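PDB 4Z80: EGF family domain-containing protein from Toxoplasma gondii, which binds a peptide of the rhoptry neck protein RON2L1 and probably helps build the moving junction through which the parasite invades host cells. Local coordinates for residues R370-N375 with R424-F429; C413-S418 with T442-T447; H25-W30 with T48-N53. One frame throughout, in Å; residues are numbered along the deposited sequence. Where two conformers were deposited one is given.

Interaction 1 of 3, residues R370-N375 with R424-F429; sequences RASLSN and RGKCFF
With CG anti to the carbonyl carbon (chi1 -60°), Phe-429 lays its ring alongside Ala-371 and Leu-373, on the sheet face shared with Cys-427. Leu-373 chi1 (-178°, CG anti to the backbone N) only directs the isobutyl end; its CB, fixed by the strand, meets the ring edge, near the ring plane, 4.0 Å from CE2 of Phe-429. CB of Ala-371, a compact methyl, lies 4.3 Å from CD2 of the same ring. Leu-373 and Cys-427 are an antiparallel hydrogen-bonded pair; the bond from Cys-427 N to Leu-373 O measures 2.8 Å and lies in the carbonyl plane. Next along, Phe-429 N gives an almost straight bond (178°) to Ala-371 O, while Phe-429 O accepts from Arg-370 N. Two residues thus face one, a classic beta bulge. The guanidinium of Arg-370 bonds Ser-431. The other face is more polar: CB of Ser-372 leans on Phe-428 CD1, and Lys-426, extended until chi4, brings NZ to 3.2 Å from Ser-374 OG. At the corner, Arg-424, bent at chi2, sends NH1 to Asn-375 O at 2.8 Å. The donor sits above that carbonyl plane, although the oxygen lies close to the guanidinium plane; Asn-375 OD1 rests 3.1 Å from Arg-424 CD. Cys-427 is disulfide-bonded to Cys-381 of helix 378-387, which also packs on Phe-429, the helix-on-sheet arrangement of a PAN domain. Main-chain bonds therefore fix the edge strand, Cys-427 and Phe-429 join their face to the helix, and the long cationic chains hold the more exposed polar groups.

Interaction 2 of 3, residues C413-S418 with T442-T447; sequences CNMGES and TTMAFT
Packing is tightest round Met-415, a buried residue with CG anti to the carbonyl carbon and bends at chi2 and chi3. Its CB sits 3.4 Å from Thr-443 O, and its CG lies 3.6 Å from Thr-442 O, so the aliphatic part of the chain covers two successive carbonyl groups, while the two bends place the methyl CE by Met-444. Met-444 approaches from the other segment with CG anti to the backbone N (chi1 -179°), staying extended until chi3 turns its methyl aside. The two methionines cross at about a right angle and meet tip to tip, CE to CE, at 3.8 Å. Met-444 CE also touches Met-415 O, at 3.4 Å. Flexible, unbranched thioethers suit a place where a loop must fit against a strand. Equally close is Cys-413, whose O meets Thr-442 CA at 3.4 Å in a CA-H...O contact, with the methyl CG2 of Thr-442 alongside. Met-415 is held by a type I beta turn from Asn-414 to Glu-417, closed by a 3.0 Å bond from Glu-417 N to Asn-414 O. Within it, Asn-414 OD1 accepts from Gly-416 N at 3.0 Å, in the plane of its carbonyl, which makes an Asx turn. In the PAN-type sheet this loop follows strand 405-410, and Met-415 reaches Phe-408 and Ala-410 of that strand as well as Ala-378 of helix 378-387. After Met-415 the turn carries the chain away: Glu-417 and Ser-418 are exposed, as suits their polar side chains, and the disulfide of Cys-413 with Cys-419 ties the two ends of this excursion together.

Interaction 3 of 3, residues H25-W30 with T48-N53; sequences HVDLIW and TERKSN
Asp-27 and Arg-50 cross obliquely, carboxylate and guanidinium planes 50° apart, and this skew shapes their salt bridge. Arg-50 comes side-on: NE lies 2.8 Å from Asp-27 OD2, above the carboxylate plane, while NH1 reaches the syn lone pair of the same oxygen at 3.2 Å. Both bonds run close to the guanidinium plane, leaving one face of that group to Ile-29, whose CG2 rests 3.9 Å from NE at about a right angle to the arginine chain. The beta-branched pair Ile-29 and Thr-48 lie side by side and point the same way, CG1 to CB at 4.0 Å, as suits an extended strand. Further toward the start of 25-30, Val-26 and Glu-49 cross at about a right angle, with Val-26 CG1 3.5 Å from Glu-49 CD. Between the two main chains, Ile-29 and Thr-48 exchange two backbone bonds, and Arg-50 N gives to Asp-27 O at 2.8 Å. Asp-27 OD1 is taken by Ser-61 and Arg-50 NH1 by Glu-62 O, so the ion pair is joined to strand 60-62. Strand 27-30, entered just after helix 21-24, forms one edge of a three-stranded antiparallel sheet with strand 43-51 at its centre.

From the N terminus, interaction 3 comes first: its segments enclose a short loop holding strand 36-40, which turns back to pair with the far side of strand 43-51. Interactions 1 and 2 both follow it in series, more than 300 residues later, with centres about 32 and 33 Å away. Interaction 1 then opens at 370-375, and interaction 2 opens at 413-418 before 424-429 closes the first; 442-447 closes the second, so the two cross. They reach one four-stranded sheet, interaction 1 joining outer strand 371-377 to its neighbour and interaction 2 tying a connecting loop to the opposite outer strand, 443-447. Their nearest atoms are about 6 Å apart.

Interaction 1 of 3, residues R370-N375 with R424-F429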
ATOM      1  N   ARG A 370     -12.154  -8.321 -26.349  1.00 12.72           N
ATOM      2  CA  ARG A 370     -12.308  -9.679 -25.845  1.00 13.32           C
ATOM      3  C   ARG A 370     -13.737  -9.917 -25.391  1.00 14.93           C
ATOM      4  O   ARG A 370     -14.254 -11.039 -25.455  1.00 12.73           O
ATOM      5  CB  ARG A 370     -11.367  -9.924 -24.666  1.00 11.43           C
ATOM      6  CG  ARG A 370      -9.886  -9.756 -24.972  1.00 16.28           C
ATOM      7  CD  ARG A 370      -9.357 -10.792 -25.948  1.00 19.54           C
ATOM      8  NE  ARG A 370      -9.732 -12.150 -25.551  1.00 22.76           N
ATOM      9  CZ  ARG A 370      -9.120 -12.863 -24.608  1.00 30.57           C
ATOM     10  NH1 ARG A 370      -8.087 -12.364 -23.941  1.00 26.07           N
ATOM     11  NH2 ARG A 370      -9.549 -14.090 -24.327  1.00 35.21           N
ATOM     12  N   ALA A 371     -14.362  -8.858 -24.900  1.00 12.27           N
ATOM     13  CA  ALA A 371     -15.656  -8.942 -24.261  1.00 12.21           C
ATOM     14  C   ALA A 371     -16.293  -7.568 -24.190  1.00 13.22           C
ATOM     15  O   ALA A 371     -15.603  -6.549 -24.327  1.00 13.32           O
ATOM     16  CB  ALA A 371     -15.528  -9.533 -22.862  1.00 14.24           C
ATOM     17  N   SER A 372     -17.601  -7.532 -23.968  1.00 11.72           N
ATOM     18  CA  SER A 372     -18.288  -6.264 -23.752  1.00 12.68           C
ATOM     19  C   SER A 372     -19.383  -6.384 -22.707  1.00 14.80           C
ATOM     20  O   SER A 372     -19.879  -7.479 -22.420  1.00 14.25           O
ATOM     21  CB  SER A 372     -18.872  -5.724 -25.065  1.00 14.98           C
ATOM     22  OG  SER A 372     -20.007  -6.464 -25.486  1.00 15.29           O
ATOM     23  N   LEU A 373     -19.738  -5.240 -22.131  1.00 13.07           N
ATOM     24  CA  LEU A 373     -20.792  -5.132 -21.135  1.00 11.25           C
ATOM     25  C   LEU A 373     -21.718  -4.021 -21.605  1.00 15.24           C
ATOM     26  O   LEU A 373     -21.256  -2.910 -21.877  1.00 17.33           O
ATOM     27  CB  LEU A 373     -20.209  -4.832 -19.746  1.00 12.19           C
ATOM     28  CG  LEU A 373     -21.160  -4.737 -18.559  1.00 20.03           C
ATOM     29  CD1 LEU A 373     -21.734  -6.102 -18.229  1.00 20.90           C
ATOM     30  CD2 LEU A 373     -20.424  -4.173 -17.356  1.00 21.69           C
ATOM     31  N   SER A 374     -23.011  -4.305 -21.709  1.00 14.41           N
ATOM     32  CA  SER A 374     -23.968  -3.323 -22.220  1.00 14.08           C
ATOM     33  C   SER A 374     -24.702  -2.571 -21.108  1.00 17.01           C
ATOM     34  O   SER A 374     -24.840  -3.055 -19.990  1.00 17.18           O
ATOM     35  CB  SER A 374     -24.984  -4.016 -23.136  1.00 16.78           C
ATOM     36  OG  SER A 374     -24.366  -4.452 -24.342  1.00 17.37           O
ATOM     37  N   ASN A 375     -25.175  -1.373 -21.442  1.00 16.66           N
ATOM     38  CA  ASN A 375     -25.962  -0.539 -20.534  1.00 19.34           C
ATOM     39  C   ASN A 375     -25.283  -0.289 -19.187  1.00 18.19           C
ATOM     40  O   ASN A 375     -25.919  -0.339 -18.138  1.00 20.49           O
ATOM     41  CB  ASN A 375     -27.338  -1.162 -20.296  1.00 22.25           C
ATOM     42  CG  ASN A 375     -28.305  -0.195 -19.634  1.00 29.53           C
ATOM     43  OD1 ASN A 375     -28.230   1.014 -19.844  1.00 33.56           O
ATOM     44  ND2 ASN A 375     -29.203  -0.722 -18.813  1.00 35.82           N
ATOM     45  N   ARG A 424     -25.042   6.259 -19.757  1.00 19.68           N
ATOM     46  CA  ARG A 424     -24.939   4.823 -19.947  1.00 17.00           C
ATOM     47  C   ARG A 424     -24.424   4.530 -21.349  1.00 19.00           C
ATOM     48  O   ARG A 424     -24.511   5.364 -22.255  1.00 19.69           O
ATOM     49  CB  ARG A 424     -26.283   4.143 -19.684  1.00 22.24           C
ATOM     50  CG  ARG A 424     -26.732   4.289 -18.221  1.00 26.56           C
ATOM     51  CD  ARG A 424     -27.396   3.036 -17.670  1.00 30.58           C
ATOM     52  NE  ARG A 424     -27.511   3.102 -16.211  1.00 37.95           N
ATOM     53  CZ  ARG A 424     -27.002   2.219 -15.354  1.00 39.41           C
ATOM     54  NH1 ARG A 424     -26.332   1.149 -15.774  1.00 28.43           N
ATOM     55  NH2 ARG A 424     -27.175   2.408 -14.054  1.00 47.63           N
ATOM     56  N   GLY A 425     -23.852   3.345 -21.512  1.00 17.31           N
ATOM     57  CA  GLY A 425     -23.275   2.943 -22.770  1.00 16.41           C
ATOM     58  C   GLY A 425     -22.674   1.557 -22.675  1.00 16.26           C
ATOM     59  O   GLY A 425     -23.062   0.753 -21.827  1.00 18.83           O
ATOM     60  N   LYS A 426     -21.713   1.298 -23.548  1.00 15.03           N
ATOM     61  CA  LYS A 426     -21.121  -0.017 -23.693  1.00 15.94           C
ATOM     62  C   LYS A 426     -19.654  -0.004 -23.281  1.00 17.13           C
ATOM     63  O   LYS A 426     -18.914   0.899 -23.670  1.00 16.33           O
ATOM     64  CB  LYS A 426     -21.265  -0.476 -25.139  1.00 21.42           C
ATOM     65  CG  LYS A 426     -21.257  -1.968 -25.329  1.00 24.42           C
ATOM     66  CD  LYS A 426     -21.740  -2.309 -26.727  1.00 23.24           C
ATOM     67  CE  LYS A 426     -22.088  -3.770 -26.872  1.00 39.37           C
ATOM     68  NZ  LYS A 426     -23.490  -3.913 -27.360  1.00 36.26           N
ATOM     69  N   CYS A 427     -19.260  -0.997 -22.484  1.00 13.63           N
ATOM     70  CA  CYS A 427     -17.860  -1.205 -22.105  0.57 13.94           C
ATOM     71  C   CYS A 427     -17.220  -2.266 -22.946  1.00 17.68           C
ATOM     72  O   CYS A 427     -17.733  -3.377 -23.019  1.00 18.54           O
ATOM     73  CB  CYS A 427     -17.719  -1.662 -20.667  0.57 15.85           C
ATOM     74  SG  CYS A 427     -18.808  -0.932 -19.506  0.57 21.99           S
ATOM     75  N   PHE A 428     -16.094  -1.946 -23.570  1.00 11.77           N
ATOM     76  CA  PHE A 428     -15.333  -2.919 -24.348  1.00 12.18           C
ATOM     77  C   PHE A 428     -14.036  -3.240 -23.631  1.00 12.30           C
ATOM     78  O   PHE A 428     -13.264  -2.341 -23.324  1.00 13.43           O
ATOM     79  CB  PHE A 428     -15.044  -2.393 -25.754  1.00 14.64           C
ATOM     80  CG  PHE A 428     -16.275  -2.173 -26.569  1.00 15.60           C
ATOM     81  CD1 PHE A 428     -16.825  -3.202 -27.312  1.00 14.81           C
ATOM     82  CD2 PHE A 428     -16.895  -0.937 -26.587  1.00 14.82           C
ATOM     83  CE1 PHE A 428     -17.962  -2.997 -28.058  1.00 18.37           C
ATOM     84  CE2 PHE A 428     -18.033  -0.729 -27.333  1.00 17.15           C
ATOM     85  CZ  PHE A 428     -18.567  -1.758 -28.069  1.00 17.86           C
ATOM     86  N   PHE A 429     -13.795  -4.521 -23.370  1.00 11.52           N
ATOM     87  CA  PHE A 429     -12.635  -4.962 -22.601  1.00 10.21           C
ATOM     88  C   PHE A 429     -11.561  -5.560 -23.500  1.00 12.24           C
ATOM     89  O   PHE A 429     -11.862  -6.321 -24.429  1.00 12.96           O
ATOM     90  CB  PHE A 429     -13.054  -5.999 -21.546  1.00 13.44           C
ATOM     91  CG  PHE A 429     -14.057  -5.504 -20.550  1.00 13.05           C
ATOM     92  CD1 PHE A 429     -13.672  -4.680 -19.509  1.00 12.74           C
ATOM     93  CD2 PHE A 429     -15.382  -5.899 -20.622  1.00 15.94           C
ATOM     94  CE1 PHE A 429     -14.590  -4.236 -18.577  1.00 17.35           C
ATOM     95  CE2 PHE A 429     -16.307  -5.455 -19.696  1.00 16.40           C
ATOM     96  CZ  PHE A 429     -15.908  -4.617 -18.669  1.00 19.66           C
TER

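Interaction 2 of 3, residues C413-S418 with T442-T447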
ATOM      1  N   CYS A 413     -23.651  10.760 -25.019  1.00 23.88           N
ATOM      2  CA  CYS A 413     -23.085  11.754 -24.116  1.00 21.90           C
ATOM      3  C   CYS A 413     -21.673  12.065 -24.579  1.00 17.97           C
ATOM      4  O   CYS A 413     -20.904  11.155 -24.875  1.00 18.59           O
ATOM      5  CB  CYS A 413     -23.075  11.242 -22.666  1.00 19.17           C
ATOM      6  SG  CYS A 413     -22.022  12.178 -21.518  1.00 24.81           S
ATOM      7  N   ASN A 414     -21.330  13.345 -24.664  1.00 17.28           N
ATOM      8  CA  ASN A 414     -19.931  13.712 -24.811  1.00 16.82           C
ATOM      9  C   ASN A 414     -19.243  13.504 -23.465  1.00 15.99           C
ATOM     10  O   ASN A 414     -19.621  14.118 -22.476  1.00 15.41           O
ATOM     11  CB  ASN A 414     -19.778  15.157 -25.278  1.00 17.84           C
ATOM     12  CG  ASN A 414     -18.338  15.516 -25.577  1.00 19.68           C
ATOM     13  OD1 ASN A 414     -17.481  15.474 -24.692  1.00 17.69           O
ATOM     14  ND2 ASN A 414     -18.061  15.867 -26.827  1.00 23.06           N
ATOM     15  N   MET A 415     -18.239  12.633 -23.425  1.00 14.48           N
ATOM     16  CA  MET A 415     -17.715  12.157 -22.150  1.00 15.34           C
ATOM     17  C   MET A 415     -16.746  13.123 -21.479  1.00 15.79           C
ATOM     18  O   MET A 415     -16.210  12.828 -20.417  1.00 16.05           O
ATOM     19  CB  MET A 415     -17.067  10.791 -22.350  1.00 14.82           C
ATOM     20  CG  MET A 415     -18.096   9.678 -22.548  1.00 16.44           C
ATOM     21  SD  MET A 415     -19.315   9.535 -21.219  1.00 15.89           S
ATOM     22  CE  MET A 415     -18.255   9.048 -19.853  1.00 15.29           C
ATOM     23  N   GLY A 416     -16.584  14.306 -22.065  1.00 14.65           N
ATOM     24  CA  GLY A 416     -15.882  15.397 -21.410  1.00 17.26           C
ATOM     25  C   GLY A 416     -16.834  16.396 -20.766  1.00 16.59           C
ATOM     26  O   GLY A 416     -16.391  17.339 -20.115  1.00 17.10           O
ATOM     27  N   GLU A 417     -18.135  16.192 -20.954  1.00 16.48           N
ATOM     28  CA  GLU A 417     -19.159  17.076 -20.400  1.00 17.34           C
ATOM     29  C   GLU A 417     -19.804  16.523 -19.130  1.00 19.48           C
ATOM     30  O   GLU A 417     -19.512  15.408 -18.710  1.00 18.58           O
ATOM     31  CB  GLU A 417     -20.228  17.343 -21.454  1.00 18.74           C
ATOM     32  CG  GLU A 417     -19.656  17.967 -22.719  1.00 18.25           C
ATOM     33  CD  GLU A 417     -19.005  19.310 -22.459  1.00 20.13           C
ATOM     34  OE1 GLU A 417     -19.631  20.149 -21.775  1.00 23.54           O
ATOM     35  OE2 GLU A 417     -17.862  19.516 -22.922  1.00 22.96           O
ATOM     36  N   SER A 418     -20.693  17.306 -18.527  1.00 19.39           N
ATOM     37  CA  SER A 418     -21.221  16.982 -17.206  1.00 20.53           C
ATOM     38  C   SER A 418     -22.059  15.705 -17.215  1.00 21.96           C
ATOM     39  O   SER A 418     -22.245  15.074 -16.179  1.00 24.29           O
ATOM     40  CB  SER A 418     -22.057  18.145 -16.665  1.00 22.90           C
ATOM     41  OG  SER A 418     -23.209  18.364 -17.458  1.00 29.48           O
ATOM     42  N   THR A 442     -17.590  10.635 -27.737  1.00 15.08           N
ATOM     43  CA  THR A 442     -18.488   9.883 -26.871  1.00 14.70           C
ATOM     44  C   THR A 442     -17.810   8.741 -26.119  1.00 14.30           C
ATOM     45  O   THR A 442     -18.490   7.847 -25.622  1.00 16.73           O
ATOM     46  CB  THR A 442     -19.674   9.317 -27.679  1.00 18.84           C
ATOM     47  OG1 THR A 442     -19.182   8.522 -28.764  1.00 23.18           O
ATOM     48  CG2 THR A 442     -20.522  10.462 -28.231  1.00 19.94           C
ATOM     49  N   THR A 443     -16.487   8.795 -25.988  1.00 12.55           N
ATOM     50  CA  THR A 443     -15.762   7.698 -25.354  1.00 10.95           C
ATOM     51  C   THR A 443     -14.863   8.132 -24.195  1.00 13.42           C
ATOM     52  O   THR A 443     -14.558   9.310 -24.016  1.00 13.81           O
ATOM     53  CB  THR A 443     -14.906   6.946 -26.378  1.00 12.71           C
ATOM     54  OG1 THR A 443     -13.836   7.786 -26.825  1.00 14.59           O
ATOM     55  CG2 THR A 443     -15.752   6.521 -27.561  1.00 14.07           C
ATOM     56  N   MET A 444     -14.448   7.140 -23.412  1.00 13.96           N
ATOM     57  CA  MET A 444     -13.532   7.330 -22.292  1.00 12.96           C
ATOM     58  C   MET A 444     -12.740   6.050 -22.145  1.00 14.54           C
ATOM     59  O   MET A 444     -13.303   4.964 -22.299  1.00 13.67           O
ATOM     60  CB  MET A 444     -14.283   7.650 -20.995  1.00 12.93           C
ATOM     61  CG  MET A 444     -13.382   7.890 -19.779  1.00 13.18           C
ATOM     62  SD  MET A 444     -14.284   8.536 -18.378  1.00 13.88           S
ATOM     63  CE  MET A 444     -14.730  10.169 -18.978  1.00 14.22           C
ATOM     64  N   ALA A 445     -11.448   6.179 -21.858  1.00 11.15           N
ATOM     65  CA  ALA A 445     -10.553   5.032 -21.756  1.00 10.48           C
ATOM     66  C   ALA A 445     -10.088   4.837 -20.320  1.00 12.79           C
ATOM     67  O   ALA A 445      -9.644   5.781 -19.665  1.00 12.83           O
ATOM     68  CB  ALA A 445      -9.361   5.205 -22.681  1.00 12.18           C
ATOM     69  N   PHE A 446     -10.183   3.590 -19.851  1.00 12.00           N
ATOM     70  CA  PHE A 446      -9.764   3.181 -18.515  1.00 11.88           C
ATOM     71  C   PHE A 446      -8.662   2.136 -18.568  1.00 10.04           C
ATOM     72  O   PHE A 446      -8.586   1.356 -19.526  1.00 10.66           O
ATOM     73  CB  PHE A 446     -10.935   2.574 -17.729  1.00 13.17           C
ATOM     74  CG  PHE A 446     -12.061   3.526 -17.426  1.00 11.20           C
ATOM     75  CD1 PHE A 446     -13.072   3.742 -18.352  1.00 14.73           C
ATOM     76  CD2 PHE A 446     -12.137   4.171 -16.200  1.00 11.09           C
ATOM     77  CE1 PHE A 446     -14.122   4.608 -18.067  1.00 14.14           C
ATOM     78  CE2 PHE A 446     -13.194   5.033 -15.909  1.00 12.16           C
ATOM     79  CZ  PHE A 446     -14.182   5.252 -16.846  1.00 13.83           C
ATOM     80  N   THR A 447      -7.818   2.107 -17.533  1.00 10.82           N
ATOM     81  CA  THR A 447      -6.963   0.950 -17.266  1.00 10.08           C
ATOM     82  C   THR A 447      -7.334   0.353 -15.911  1.00  9.30           C
ATOM     83  O   THR A 447      -8.022   0.969 -15.103  1.00  9.82           O
ATOM     84  CB  THR A 447      -5.440   1.260 -17.251  1.00 11.69           C
ATOM     85  OG1 THR A 447      -5.054   1.801 -15.977  1.00 11.51           O
ATOM     86  CG2 THR A 447      -5.037   2.178 -18.400  1.00 12.12           C
TER

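Interaction 3 of 3, residues H25-W30 with T48-N53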
ATOM      1  N   HIS A  25       4.016  -3.613 -14.476  1.00 11.53           N
ATOM      2  CA  HIS A  25       3.512  -3.858 -13.131  1.00  9.73           C
ATOM      3  C   HIS A  25       4.183  -5.119 -12.610  1.00 12.28           C
ATOM      4  O   HIS A  25       3.597  -6.211 -12.577  1.00 12.78           O
ATOM      5  CB  HIS A  25       1.990  -3.984 -13.138  1.00 13.02           C
ATOM      6  CG  HIS A  25       1.368  -3.945 -11.779  1.00 10.61           C
ATOM      7  ND1 HIS A  25       1.526  -2.877 -10.922  1.00 12.77           N
ATOM      8  CD2 HIS A  25       0.557  -4.821 -11.142  1.00 12.01           C
ATOM      9  CE1 HIS A  25       0.855  -3.104  -9.809  1.00 11.12           C
ATOM     10  NE2 HIS A  25       0.254  -4.276  -9.918  1.00 11.78           N
ATOM     11  N   VAL A  26       5.433  -4.954 -12.204  1.00 12.84           N
ATOM     12  CA  VAL A  26       6.300  -6.077 -11.929  1.00 11.99           C
ATOM     13  C   VAL A  26       6.489  -6.296 -10.436  1.00 12.76           C
ATOM     14  O   VAL A  26       6.071  -5.487  -9.605  1.00 13.02           O
ATOM     15  CB  VAL A  26       7.679  -5.885 -12.588  1.00 13.36           C
ATOM     16  CG1 VAL A  26       7.530  -5.680 -14.082  1.00 15.56           C
ATOM     17  CG2 VAL A  26       8.425  -4.708 -11.980  1.00 14.37           C
ATOM     18  N   ASP A  27       7.123  -7.416 -10.121  1.00 13.37           N
ATOM     19  CA  ASP A  27       7.519  -7.746  -8.766  1.00 12.24           C
ATOM     20  C   ASP A  27       8.994  -7.441  -8.644  1.00 16.01           C
ATOM     21  O   ASP A  27       9.820  -8.191  -9.154  1.00 18.45           O
ATOM     22  CB  ASP A  27       7.253  -9.224  -8.467  1.00 14.30           C
ATOM     23  CG  ASP A  27       7.628  -9.616  -7.048  1.00 17.36           C
ATOM     24  OD1 ASP A  27       7.278  -8.875  -6.106  1.00 16.25           O
ATOM     25  OD2 ASP A  27       8.261 -10.678  -6.874  1.00 18.28           O
ATOM     26  N   LEU A  28       9.333  -6.322  -8.020  1.00 15.22           N
ATOM     27  CA  LEU A  28      10.734  -5.982  -7.856  1.00 18.28           C
ATOM     28  C   LEU A  28      11.144  -6.052  -6.403  1.00 14.46           C
ATOM     29  O   LEU A  28      10.316  -5.973  -5.486  1.00 15.47           O
ATOM     30  CB  LEU A  28      11.036  -4.596  -8.430  1.00 18.84           C
ATOM     31  CG  LEU A  28      10.514  -3.332  -7.741  1.00 17.84           C
ATOM     32  CD1 LEU A  28      11.369  -2.893  -6.552  1.00 15.66           C
ATOM     33  CD2 LEU A  28      10.442  -2.193  -8.752  1.00 18.19           C
ATOM     34  N   ILE A  29      12.441  -6.243  -6.207  1.00 15.43           N
ATOM     35  CA  ILE A  29      13.044  -6.154  -4.895  1.00 15.46           C
ATOM     36  C   ILE A  29      14.237  -5.207  -5.001  1.00 16.34           C
ATOM     37  O   ILE A  29      14.846  -5.088  -6.069  1.00 16.43           O
ATOM     38  CB  ILE A  29      13.483  -7.529  -4.374  1.00 18.84           C
ATOM     39  CG1 ILE A  29      14.335  -8.234  -5.422  1.00 24.91           C
ATOM     40  CG2 ILE A  29      12.262  -8.383  -4.029  1.00 18.37           C
ATOM     41  CD1 ILE A  29      15.271  -9.218  -4.850  1.00 35.77           C
ATOM     42  N   TRP A  30      14.564  -4.528  -3.908  1.00 14.55           N
ATOM     43  CA  TRP A  30      15.658  -3.556  -3.918  1.00 14.79           C
ATOM     44  C   TRP A  30      16.984  -4.288  -3.749  1.00 17.82           C
ATOM     45  O   TRP A  30      17.111  -5.169  -2.901  1.00 16.80           O
ATOM     46  CB  TRP A  30      15.470  -2.498  -2.815  1.00 13.68           C
ATOM     47  CG  TRP A  30      14.132  -1.831  -2.870  1.00 12.67           C
ATOM     48  CD1 TRP A  30      13.110  -1.969  -1.972  1.00 14.47           C
ATOM     49  CD2 TRP A  30      13.650  -0.953  -3.890  1.00 12.66           C
ATOM     50  NE1 TRP A  30      12.028  -1.228  -2.368  1.00 13.34           N
ATOM     51  CE2 TRP A  30      12.334  -0.587  -3.538  1.00 14.67           C
ATOM     52  CE3 TRP A  30      14.203  -0.435  -5.067  1.00 13.68           C
ATOM     53  CZ2 TRP A  30      11.559   0.261  -4.323  1.00 15.46           C
ATOM     54  CZ3 TRP A  30      13.430   0.414  -5.845  1.00 14.87           C
ATOM     55  CH2 TRP A  30      12.124   0.756  -5.466  1.00 15.29           C
ATOM     56  N   THR A  48      15.987  -5.481  -8.789  1.00 16.93           N
ATOM     57  CA  THR A  48      15.833  -6.691  -9.574  1.00 18.50           C
ATOM     58  C   THR A  48      14.358  -6.932  -9.828  1.00 18.52           C
ATOM     59  O   THR A  48      13.536  -6.812  -8.924  1.00 18.76           O
ATOM     60  CB  THR A  48      16.437  -7.913  -8.849  1.00 21.57           C
ATOM     61  OG1 THR A  48      17.865  -7.822  -8.866  1.00 24.33           O
ATOM     62  CG2 THR A  48      16.007  -9.224  -9.512  1.00 24.70           C
ATOM     63  N   GLU A  49      14.031  -7.297 -11.057  1.00 18.13           N
ATOM     64  CA  GLU A  49      12.674  -7.662 -11.417  1.00 16.08           C
ATOM     65  C   GLU A  49      12.548  -9.180 -11.368  1.00 17.65           C
ATOM     66  O   GLU A  49      13.152  -9.881 -12.175  1.00 20.33           O
ATOM     67  CB  GLU A  49      12.347  -7.119 -12.802  1.00 20.22           C
ATOM     68  CG  GLU A  49      10.995  -7.468 -13.331  1.00 25.35           C
ATOM     69  CD  GLU A  49      10.786  -6.922 -14.731  1.00 28.30           C
ATOM     70  OE1 GLU A  49      11.063  -5.711 -14.943  1.00 22.00           O
ATOM     71  OE2 GLU A  49      10.365  -7.707 -15.618  1.00 22.20           O
ATOM     72  N   ARG A  50      11.777  -9.680 -10.407  1.00 15.54           N
ATOM     73  CA  ARG A  50      11.638 -11.122 -10.197  1.00 15.60           C
ATOM     74  C   ARG A  50      10.661 -11.738 -11.187  1.00 17.53           C
ATOM     75  O   ARG A  50      10.872 -12.847 -11.686  1.00 16.27           O
ATOM     76  CB  ARG A  50      11.181 -11.412  -8.765  1.00 16.56           C
ATOM     77  CG  ARG A  50      12.161 -10.913  -7.729  1.00 15.74           C
ATOM     78  CD  ARG A  50      12.056 -11.684  -6.421  1.00 15.24           C
ATOM     79  NE  ARG A  50      10.744 -11.544  -5.788  1.00 15.17           N
ATOM     80  CZ  ARG A  50      10.421 -12.096  -4.624  1.00 14.33           C
ATOM     81  NH1 ARG A  50       9.201 -11.926  -4.125  1.00 15.34           N
ATOM     82  NH2 ARG A  50      11.320 -12.815  -3.964  1.00 16.89           N
ATOM     83  N   LYS A  51       9.588 -11.012 -11.470  1.00 14.47           N
ATOM     84  CA  LYS A  51       8.613 -11.457 -12.452  1.00 16.13           C
ATOM     85  C   LYS A  51       7.782 -10.281 -12.927  1.00 15.10           C
ATOM     86  O   LYS A  51       7.725  -9.243 -12.273  1.00 14.86           O
ATOM     87  CB  LYS A  51       7.702 -12.552 -11.877  1.00 22.13           C
ATOM     88  CG  LYS A  51       6.634 -12.071 -10.895  1.00 20.35           C
ATOM     89  CD  LYS A  51       5.706 -13.205 -10.423  1.00 22.91           C
ATOM     90  CE  LYS A  51       4.918 -13.881 -11.562  1.00 27.30           C
ATOM     91  NZ  LYS A  51       3.759 -13.077 -12.071  1.00 28.76           N
ATOM     92  N   SER A  52       7.134 -10.448 -14.070  1.00 14.68           N
ATOM     93  CA  SER A  52       6.219  -9.436 -14.574  1.00 13.81           C
ATOM     94  C   SER A  52       4.778  -9.877 -14.331  1.00 14.74           C
ATOM     95  O   SER A  52       4.533 -10.931 -13.730  1.00 15.53           O
ATOM     96  CB  SER A  52       6.476  -9.192 -16.056  1.00 17.92           C
ATOM     97  OG  SER A  52       6.158 -10.339 -16.819  1.00 21.26           O
ATOM     98  N   ASN A  53       3.829  -9.056 -14.773  1.00 13.51           N
ATOM     99  CA  ASN A  53       2.418  -9.425 -14.748  1.00 12.51           C
ATOM    100  C   ASN A  53       1.906  -9.774 -13.349  1.00 13.17           C
ATOM    101  O   ASN A  53       1.172 -10.754 -13.166  1.00 14.12           O
ATOM    102  CB  ASN A  53       2.180 -10.602 -15.695  1.00 15.09           C
ATOM    103  CG  ASN A  53       0.710 -10.804 -16.028  1.00 19.69           C
ATOM    104  OD1 ASN A  53      -0.049  -9.844 -16.156  1.00 16.57           O
ATOM    105  ND2 ASN A  53       0.300 -12.066 -16.164  1.00 23.94           N
TER